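Local coordinates for early 35 kDa protein (Autographa californica nucleopolyhedrovirus, PDB 1P35) that blocks host apoptosis by inhibiting caspases, acting as a viral thiol protease inhibitor, and also suppresses the antiviral RNA interference response, at residues A[44-58]-A[166-180]. Sequence-based numbering, arbitrary orientation.
Sequences MMFNISGPIRSVTRK and LSFEYNPIGNKVIVP. With PO4 (phosphate ion), chain D.
Ile52 lays its CD1 methyl over the centre of the Phe168 ring, 3.7 Å from CD1 to the ring centroid and directly on the ring normal, a CH-pi contact over the face. CG1 of Ile52 covers the CD1–CE1 side of the same face, while Ile48 CG2 and Phe46 CZ meet the ring at its edge. Phe168, Ile52 and Val55 project from the same face of the paired strands, and Phe168 CG sits between its own backbone N and carbonyl carbon (chi1 63°). Phe46 continues this apolar layer: Pro180 CG packs over one of its faces, and its ring also stacks with Tyr29.

Main-chain bonds fix the register beside this layer. Arg53 N donates to Glu169 O at 2.8 Å, and Glu169 N returns a bond of 2.8 Å to Ser54 O. Farther on, Thr56 N reaches Ser167 O at 3.0 Å. The side chains of Arg53 and Glu169 run alongside each other, but the exact placement of their salt bridge is doubtful.

Where the segments turn, Ser49 is gripped from several directions. Its OG donates to Lys176 O at 2.7 Å and lies in the plane of the Tyr170 ring, at its edge; its carbonyl O accepts from Ile173 N at 2.6 Å. One water accepts hydrogen bonds from both Ser49 N and Ile178 N, linking the two segments. At the other end Lys58 NZ donates to a phosphate ion, probably from the crystallisation liquor, 2.8 Å from its O1, and forms a salt bridge with Glu26.

Arg53 and Ser54 together face Glu169, the signature of a classic beta bulge, which shifts the register by one between Ile52 and Ser54 where strand 52-55 pairs antiparallel with strand 164-170.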
ATOM      1  N   MET A  44       4.083  23.325  14.873  1.00 35.27           N
ATOM      2  CA  MET A  44       4.906  23.308  13.680  1.00 26.03           C
ATOM      3  C   MET A  44       4.472  24.498  12.822  1.00 23.72           C
ATOM      4  O   MET A  44       3.296  24.678  12.568  1.00 28.99           O
ATOM      5  CB  MET A  44       4.721  22.009  12.902  1.00 30.39           C
ATOM      6  CG  MET A  44       5.437  22.033  11.549  1.00 35.76           C
ATOM      7  SD  MET A  44       5.504  20.471  10.624  1.00 30.15           S
ATOM      8  CE  MET A  44       3.763  20.167  10.186  1.00 31.86           C
ATOM      9  N   MET A  45       5.403  25.319  12.393  1.00 26.21           N
ATOM     10  CA  MET A  45       5.002  26.475  11.605  1.00 18.05           C
ATOM     11  C   MET A  45       5.834  26.611  10.395  1.00 28.39           C
ATOM     12  O   MET A  45       6.968  26.151  10.375  1.00 33.46           O
ATOM     13  CB  MET A  45       5.122  27.737  12.439  1.00 35.94           C
ATOM     14  CG  MET A  45       4.501  27.615  13.857  1.00 28.62           C
ATOM     15  SD  MET A  45       4.247  29.280  14.461  1.00 40.89           S
ATOM     16  CE  MET A  45       4.192  28.938  16.279  1.00 19.07           C
ATOM     17  N   PHE A  46       5.294  27.220   9.351  1.00 26.30           N
ATOM     18  CA  PHE A  46       6.139  27.377   8.183  1.00 28.57           C
ATOM     19  C   PHE A  46       5.515  28.375   7.235  1.00 32.81           C
ATOM     20  O   PHE A  46       4.295  28.662   7.276  1.00 27.44           O
ATOM     21  CB  PHE A  46       6.385  25.996   7.517  1.00 22.79           C
ATOM     22  CG  PHE A  46       5.104  25.254   7.096  1.00 33.57           C
ATOM     23  CD1 PHE A  46       4.421  25.607   5.919  1.00 33.45           C
ATOM     24  CD2 PHE A  46       4.602  24.187   7.872  1.00 20.01           C
ATOM     25  CE1 PHE A  46       3.270  24.921   5.503  1.00 28.69           C
ATOM     26  CE2 PHE A  46       3.440  23.485   7.474  1.00 19.67           C
ATOM     27  CZ  PHE A  46       2.770  23.854   6.276  1.00 35.38           C
ATOM     28  N   ASN A  47       6.360  28.909   6.380  1.00 28.61           N
ATOM     29  CA  ASN A  47       5.929  29.892   5.417  1.00 34.94           C
ATOM     30  C   ASN A  47       5.161  29.312   4.232  1.00 31.75           C
ATOM     31  O   ASN A  47       5.428  28.177   3.790  1.00 23.46           O
ATOM     32  CB  ASN A  47       7.157  30.665   4.904  1.00 39.95           C
ATOM     33  CG  ASN A  47       7.732  31.623   5.933  1.00 28.26           C
ATOM     34  OD1 ASN A  47       8.961  31.764   6.069  1.00 34.46           O
ATOM     35  ND2 ASN A  47       6.853  32.316   6.638  1.00 27.86           N
ATOM     36  N   ILE A  48       4.182  30.085   3.765  1.00 31.22           N
ATOM     37  CA  ILE A  48       3.402  29.761   2.578  1.00 34.74           C
ATOM     38  C   ILE A  48       3.252  31.096   1.811  1.00 34.89           C
ATOM     39  O   ILE A  48       3.414  32.166   2.396  1.00 24.12           O
ATOM     40  CB  ILE A  48       2.022  29.082   2.915  1.00 42.15           C
ATOM     41  CG1 ILE A  48       1.215  29.932   3.889  1.00 30.65           C
ATOM     42  CG2 ILE A  48       2.256  27.645   3.457  1.00 27.89           C
ATOM     43  CD1 ILE A  48      -0.127  29.308   4.238  1.00 33.83           C
ATOM     44  N   SER A  49       2.978  31.047   0.511  1.00 26.75           N
ATOM     45  CA  SER A  49       2.892  32.280  -0.273  1.00 28.73           C
ATOM     46  C   SER A  49       1.547  33.064  -0.189  1.00 33.93           C
ATOM     47  O   SER A  49       1.403  34.107  -0.798  1.00 47.22           O
ATOM     48  CB  SER A  49       3.215  31.966  -1.728  1.00 37.16           C
ATOM     49  OG  SER A  49       2.301  31.014  -2.239  1.00 34.00           O
ATOM     50  N   GLY A  50       0.579  32.564   0.572  1.00 27.69           N
ATOM     51  CA  GLY A  50      -0.685  33.271   0.685  1.00 28.23           C
ATOM     52  C   GLY A  50      -1.606  32.809   1.812  1.00 40.36           C
ATOM     53  O   GLY A  50      -1.384  31.769   2.417  1.00 43.92           O
ATOM     54  N   PRO A  51      -2.696  33.548   2.063  1.00 36.14           N
ATOM     55  CA  PRO A  51      -3.596  33.173   3.143  1.00 35.92           C
ATOM     56  C   PRO A  51      -4.305  31.861   2.950  1.00 39.68           C
ATOM     57  O   PRO A  51      -4.718  31.528   1.846  1.00 38.87           O
ATOM     58  CB  PRO A  51      -4.560  34.356   3.204  1.00 26.66           C
ATOM     59  CG  PRO A  51      -4.673  34.741   1.619  1.00 29.05           C
ATOM     60  CD  PRO A  51      -3.176  34.765   1.361  1.00 40.46           C
ATOM     61  N   ILE A  52      -4.430  31.123   4.051  1.00 29.85           N
ATOM     62  CA  ILE A  52      -5.135  29.858   4.046  1.00 39.76           C
ATOM     63  C   ILE A  52      -6.627  30.140   3.912  1.00 43.24           C
ATOM     64  O   ILE A  52      -7.141  31.119   4.441  1.00 42.69           O
ATOM     65  CB  ILE A  52      -4.878  29.065   5.337  1.00 33.36           C
ATOM     66  CG1 ILE A  52      -3.428  28.523   5.296  1.00 45.82           C
ATOM     67  CG2 ILE A  52      -5.918  27.995   5.507  1.00 23.00           C
ATOM     68  CD1 ILE A  52      -3.015  27.736   6.520  1.00 33.85           C
ATOM     69  N   ARG A  53      -7.321  29.266   3.209  1.00 46.75           N
ATOM     70  CA  ARG A  53      -8.713  29.481   3.016  1.00 38.17           C
ATOM     71  C   ARG A  53      -9.551  28.391   3.653  1.00 45.73           C
ATOM     72  O   ARG A  53     -10.571  28.678   4.273  1.00 43.33           O
ATOM     73  CB  ARG A  53      -9.007  29.581   1.539  1.00 44.65           C
ATOM     74  CG  ARG A  53     -10.387  30.126   1.295  1.00 89.44           C
ATOM     75  CD  ARG A  53     -10.745  29.959  -0.146  1.00 93.24           C
ATOM     76  NE  ARG A  53     -10.804  28.547  -0.459  1.00 68.19           N
ATOM     77  CZ  ARG A  53     -10.736  28.096  -1.692  1.00 99.12           C
ATOM     78  NH1 ARG A  53     -10.605  28.962  -2.704  1.00 83.72           N
ATOM     79  NH2 ARG A  53     -10.799  26.788  -1.906  1.00100.00           N
ATOM     80  N   SER A  54      -9.164  27.138   3.453  1.00 33.04           N
ATOM     81  CA  SER A  54      -9.874  26.050   4.105  1.00 38.07           C
ATOM     82  C   SER A  54      -8.970  24.831   4.179  1.00 39.19           C
ATOM     83  O   SER A  54      -7.976  24.777   3.483  1.00 40.24           O
ATOM     84  CB  SER A  54     -11.185  25.726   3.396  1.00 43.75           C
ATOM     85  OG  SER A  54     -10.986  25.401   2.054  1.00 47.16           O
ATOM     86  N   VAL A  55      -9.286  23.896   5.072  1.00 38.20           N
ATOM     87  CA  VAL A  55      -8.499  22.682   5.218  1.00 43.45           C
ATOM     88  C   VAL A  55      -9.184  21.654   4.367  1.00 38.52           C
ATOM     89  O   VAL A  55     -10.394  21.697   4.191  1.00 47.31           O
ATOM     90  CB  VAL A  55      -8.526  22.140   6.647  1.00 37.47           C
ATOM     91  CG1 VAL A  55      -7.707  23.037   7.585  1.00 38.91           C
ATOM     92  CG2 VAL A  55      -9.979  22.104   7.111  1.00 31.66           C
ATOM     93  N   THR A  56      -8.425  20.701   3.866  1.00 32.11           N
ATOM     94  CA  THR A  56      -9.051  19.698   3.049  1.00 22.53           C
ATOM     95  C   THR A  56      -8.825  18.325   3.674  1.00 35.79           C
ATOM     96  O   THR A  56      -8.143  18.204   4.692  1.00 51.63           O
ATOM     97  CB  THR A  56      -8.489  19.776   1.624  1.00 21.75           C
ATOM     98  OG1 THR A  56      -7.052  19.619   1.652  1.00 33.68           O
ATOM     99  CG2 THR A  56      -8.821  21.113   1.024  1.00 20.75           C
ATOM    100  N   ARG A  57      -9.457  17.312   3.109  1.00 39.17           N
ATOM    101  CA  ARG A  57      -9.313  15.927   3.573  1.00 30.85           C
ATOM    102  C   ARG A  57      -8.895  15.153   2.335  1.00 44.30           C
ATOM    103  O   ARG A  57      -9.520  15.268   1.274  1.00 36.73           O
ATOM    104  CB  ARG A  57     -10.647  15.382   4.126  1.00 38.50           C
ATOM    105  CG  ARG A  57     -10.647  13.905   4.683  1.00 44.47           C
ATOM    106  CD  ARG A  57      -9.649  13.695   5.818  1.00 70.45           C
ATOM    107  NE  ARG A  57      -9.837  12.458   6.596  1.00 88.05           N
ATOM    108  CZ  ARG A  57      -9.711  11.204   6.151  1.00 88.32           C
ATOM    109  NH1 ARG A  57      -9.397  10.939   4.887  1.00 74.71           N
ATOM    110  NH2 ARG A  57      -9.873  10.194   7.000  1.00 85.17           N
ATOM    111  N   LYS A  58      -7.801  14.408   2.452  1.00 33.29           N
ATOM    112  CA  LYS A  58      -7.316  13.619   1.330  1.00 35.66           C
ATOM    113  C   LYS A  58      -7.592  12.170   1.630  1.00 34.65           C
ATOM    114  O   LYS A  58      -7.833  11.806   2.788  1.00 40.30           O
ATOM    115  CB  LYS A  58      -5.806  13.838   1.116  1.00 33.46           C
ATOM    116  CG  LYS A  58      -5.401  15.289   1.151  1.00 30.98           C
ATOM    117  CD  LYS A  58      -6.199  16.192   0.188  1.00 20.80           C
ATOM    118  CE  LYS A  58      -6.062  15.779  -1.253  1.00 33.48           C
ATOM    119  NZ  LYS A  58      -6.846  16.717  -2.103  1.00 25.44           N
ATOM    120  N   LEU A 166      -1.770  16.921   7.400  1.00 26.37           N
ATOM    121  CA  LEU A 166      -2.538  18.157   7.274  1.00 32.97           C
ATOM    122  C   LEU A 166      -2.585  18.475   5.812  1.00 37.69           C
ATOM    123  O   LEU A 166      -1.745  18.019   5.057  1.00 29.84           O
ATOM    124  CB  LEU A 166      -1.904  19.331   8.016  1.00 27.46           C
ATOM    125  CG  LEU A 166      -0.568  19.912   7.489  1.00 39.11           C
ATOM    126  CD1 LEU A 166      -0.815  21.030   6.508  1.00 33.07           C
ATOM    127  CD2 LEU A 166       0.230  20.507   8.632  1.00 28.05           C
ATOM    128  N   SER A 167      -3.609  19.222   5.417  1.00 31.20           N
ATOM    129  CA  SER A 167      -3.754  19.674   4.053  1.00 28.36           C
ATOM    130  C   SER A 167      -4.708  20.867   4.053  1.00 35.08           C
ATOM    131  O   SER A 167      -5.629  20.926   4.843  1.00 32.53           O
ATOM    132  CB  SER A 167      -4.263  18.549   3.141  1.00 25.76           C
ATOM    133  OG  SER A 167      -5.428  17.926   3.659  1.00 46.56           O
ATOM    134  N   PHE A 168      -4.482  21.819   3.163  1.00 34.40           N
ATOM    135  CA  PHE A 168      -5.334  22.976   3.134  1.00 26.35           C
ATOM    136  C   PHE A 168      -5.136  23.707   1.802  1.00 37.04           C
ATOM    137  O   PHE A 168      -4.132  23.477   1.101  1.00 30.01           O
ATOM    138  CB  PHE A 168      -5.007  23.879   4.357  1.00 25.44           C
ATOM    139  CG  PHE A 168      -3.565  24.430   4.356  1.00 34.76           C
ATOM    140  CD1 PHE A 168      -3.141  25.326   3.373  1.00 29.40           C
ATOM    141  CD2 PHE A 168      -2.633  23.981   5.293  1.00 33.79           C
ATOM    142  CE1 PHE A 168      -1.789  25.758   3.312  1.00 24.29           C
ATOM    143  CE2 PHE A 168      -1.299  24.395   5.254  1.00 19.69           C
ATOM    144  CZ  PHE A 168      -0.878  25.288   4.247  1.00 19.73           C
ATOM    145  N   GLU A 169      -6.120  24.521   1.424  1.00 40.31           N
ATOM    146  CA  GLU A 169      -6.001  25.326   0.218  1.00 42.73           C
ATOM    147  C   GLU A 169      -5.668  26.749   0.624  1.00 29.30           C
ATOM    148  O   GLU A 169      -6.109  27.240   1.664  1.00 37.85           O
ATOM    149  CB  GLU A 169      -7.295  25.346  -0.593  1.00 26.66           C
ATOM    150  CG  GLU A 169      -7.470  24.134  -1.457  1.00 46.01           C
ATOM    151  CD  GLU A 169      -8.849  24.038  -2.043  1.00 36.50           C
ATOM    152  OE1 GLU A 169      -9.341  25.068  -2.516  1.00 77.52           O
ATOM    153  OE2 GLU A 169      -9.430  22.937  -2.058  1.00 79.27           O
ATOM    154  N   TYR A 170      -4.860  27.402  -0.185  1.00 33.88           N
ATOM    155  CA  TYR A 170      -4.523  28.780   0.097  1.00 33.40           C
ATOM    156  C   TYR A 170      -4.519  29.576  -1.224  1.00 43.75           C
ATOM    157  O   TYR A 170      -4.572  28.992  -2.342  1.00 28.29           O
ATOM    158  CB  TYR A 170      -3.170  28.871   0.817  1.00 32.08           C
ATOM    159  CG  TYR A 170      -1.997  28.322   0.019  1.00 30.92           C
ATOM    160  CD1 TYR A 170      -1.886  26.970  -0.262  1.00 30.05           C
ATOM    161  CD2 TYR A 170      -0.986  29.173  -0.447  1.00 27.28           C
ATOM    162  CE1 TYR A 170      -0.785  26.472  -1.002  1.00 36.04           C
ATOM    163  CE2 TYR A 170       0.109  28.686  -1.183  1.00 23.41           C
ATOM    164  CZ  TYR A 170       0.201  27.361  -1.464  1.00 25.51           C
ATOM    165  OH  TYR A 170       1.153  26.949  -2.357  1.00 33.44           O
ATOM    166  N   ASN A 171      -4.470  30.897  -1.083  1.00 38.43           N
ATOM    167  CA  ASN A 171      -4.466  31.841  -2.210  1.00 40.42           C
ATOM    168  C   ASN A 171      -3.099  32.531  -2.294  1.00 33.15           C
ATOM    169  O   ASN A 171      -2.860  33.535  -1.640  1.00 41.48           O
ATOM    170  CB  ASN A 171      -5.590  32.835  -1.974  1.00 31.77           C
ATOM    171  CG  ASN A 171      -6.912  32.154  -1.956  1.00 32.28           C
ATOM    172  OD1 ASN A 171      -7.636  32.167  -0.956  1.00 50.71           O
ATOM    173  ND2 ASN A 171      -7.233  31.481  -3.075  1.00 29.25           N
ATOM    174  N   PRO A 172      -2.222  32.044  -3.176  1.00 40.17           N
ATOM    175  CA  PRO A 172      -0.852  32.556  -3.387  1.00 37.80           C
ATOM    176  C   PRO A 172      -0.777  34.044  -3.686  1.00 28.52           C
ATOM    177  O   PRO A 172      -1.524  34.563  -4.519  1.00 39.42           O
ATOM    178  CB  PRO A 172      -0.346  31.729  -4.575  1.00 27.79           C
ATOM    179  CG  PRO A 172      -1.241  30.501  -4.560  1.00 31.56           C
ATOM    180  CD  PRO A 172      -2.575  31.060  -4.214  1.00 22.79           C
ATOM    181  N   ILE A 173       0.083  34.761  -2.985  1.00 37.55           N
ATOM    182  CA  ILE A 173       0.219  36.166  -3.324  1.00 35.08           C
ATOM    183  C   ILE A 173       1.255  36.173  -4.479  1.00 40.57           C
ATOM    184  O   ILE A 173       2.281  35.494  -4.431  1.00 45.08           O
ATOM    185  CB  ILE A 173       0.724  37.036  -2.124  1.00 31.05           C
ATOM    186  CG1 ILE A 173      -0.332  37.158  -0.995  1.00 36.36           C
ATOM    187  CG2 ILE A 173       1.176  38.351  -2.641  1.00 35.78           C
ATOM    188  CD1 ILE A 173      -1.854  37.330  -1.448  1.00 30.98           C
ATOM    189  N   GLY A 174       0.936  36.880  -5.556  1.00 49.98           N
ATOM    190  CA  GLY A 174       1.842  37.016  -6.691  1.00 52.11           C
ATOM    191  C   GLY A 174       2.579  35.914  -7.436  1.00 49.48           C
ATOM    192  O   GLY A 174       3.770  36.071  -7.691  1.00 57.81           O
ATOM    193  N   ASN A 175       1.889  34.843  -7.830  1.00 43.74           N
ATOM    194  CA  ASN A 175       2.540  33.741  -8.566  1.00 56.89           C
ATOM    195  C   ASN A 175       3.800  33.143  -7.909  1.00 50.87           C
ATOM    196  O   ASN A 175       4.787  32.825  -8.569  1.00 54.79           O
ATOM    197  CB  ASN A 175       2.892  34.171 -10.001  1.00 64.12           C
ATOM    198  CG  ASN A 175       1.686  34.681 -10.771  1.00 61.41           C
ATOM    199  OD1 ASN A 175       0.592  34.129 -10.662  1.00 69.64           O
ATOM    200  ND2 ASN A 175       1.889  35.720 -11.572  1.00 63.25           N
ATOM    201  N   LYS A 176       3.745  33.005  -6.601  1.00 39.79           N
ATOM    202  CA  LYS A 176       4.821  32.414  -5.836  1.00 40.60           C
ATOM    203  C   LYS A 176       4.256  31.195  -5.089  1.00 32.61           C
ATOM    204  O   LYS A 176       3.037  31.146  -4.799  1.00 27.96           O
ATOM    205  CB  LYS A 176       5.321  33.415  -4.813  1.00 31.79           C
ATOM    206  CG  LYS A 176       5.965  34.626  -5.400  1.00 52.41           C
ATOM    207  CD  LYS A 176       7.363  34.304  -5.893  1.00 42.11           C
ATOM    208  CE  LYS A 176       8.071  35.560  -6.353  1.00 51.32           C
ATOM    209  NZ  LYS A 176       9.395  35.222  -6.922  1.00 55.33           N
ATOM    210  N   VAL A 177       5.146  30.239  -4.816  1.00 40.07           N
ATOM    211  CA  VAL A 177       4.891  29.034  -4.032  1.00 37.67           C
ATOM    212  C   VAL A 177       6.112  28.832  -3.149  1.00 36.24           C
ATOM    213  O   VAL A 177       7.237  28.944  -3.592  1.00 29.98           O
ATOM    214  CB  VAL A 177       4.854  27.745  -4.829  1.00 35.53           C
ATOM    215  CG1 VAL A 177       4.235  26.638  -3.959  1.00 29.57           C
ATOM    216  CG2 VAL A 177       4.175  27.946  -6.102  1.00 61.38           C
ATOM    217  N   ILE A 178       5.886  28.503  -1.894  1.00 41.61           N
ATOM    218  CA  ILE A 178       6.982  28.256  -0.994  1.00 24.94           C
ATOM    219  C   ILE A 178       6.928  26.762  -0.589  1.00 40.09           C
ATOM    220  O   ILE A 178       5.923  26.313  -0.068  1.00 35.94           O
ATOM    221  CB  ILE A 178       6.813  29.156   0.224  1.00 21.10           C
ATOM    222  CG1 ILE A 178       6.899  30.608  -0.217  1.00 22.65           C
ATOM    223  CG2 ILE A 178       7.841  28.820   1.301  1.00 24.55           C
ATOM    224  CD1 ILE A 178       6.736  31.639   0.918  1.00 21.49           C
ATOM    225  N   VAL A 179       7.975  25.984  -0.861  1.00 35.57           N
ATOM    226  CA  VAL A 179       7.985  24.583  -0.459  1.00 28.33           C
ATOM    227  C   VAL A 179       8.717  24.687   0.872  1.00 26.34           C
ATOM    228  O   VAL A 179       9.877  25.040   0.932  1.00 30.34           O
ATOM    229  CB  VAL A 179       8.744  23.718  -1.413  1.00 21.50           C
ATOM    230  CG1 VAL A 179       8.447  22.285  -1.090  1.00 18.86           C
ATOM    231  CG2 VAL A 179       8.342  24.051  -2.898  1.00 10.78           C
ATOM    232  N   PRO A 180       8.030  24.390   1.959  1.00 26.25           N
ATOM    233  CA  PRO A 180       8.625  24.494   3.308  1.00 20.83           C
ATOM    234  C   PRO A 180       9.657  23.477   3.751  1.00 22.30           C
ATOM    235  O   PRO A 180       9.371  22.615   4.586  1.00 29.28           O
ATOM    236  CB  PRO A 180       7.374  24.522   4.201  1.00 25.96           C
ATOM    237  CG  PRO A 180       6.461  23.549   3.498  1.00 18.48           C
ATOM    238  CD  PRO A 180       6.596  24.002   2.025  1.00 24.15           C
TER
HETATM  239  P   PO4 D   1      -6.363  14.558  -5.288  1.00 57.27           P
HETATM  240  O1  PO4 D   1      -6.269  15.990  -4.778  1.00 54.50           O
HETATM  241  O2  PO4 D   1      -7.802  14.097  -5.160  1.00 83.74           O
HETATM  242  O3  PO4 D   1      -5.933  14.478  -6.747  1.00 58.37           O
HETATM  243  O4  PO4 D   1      -5.433  13.708  -4.467  1.00 62.58           O
HETATM  244  O   HOH W   1       3.226  28.403  -0.754  1.00 26.57           O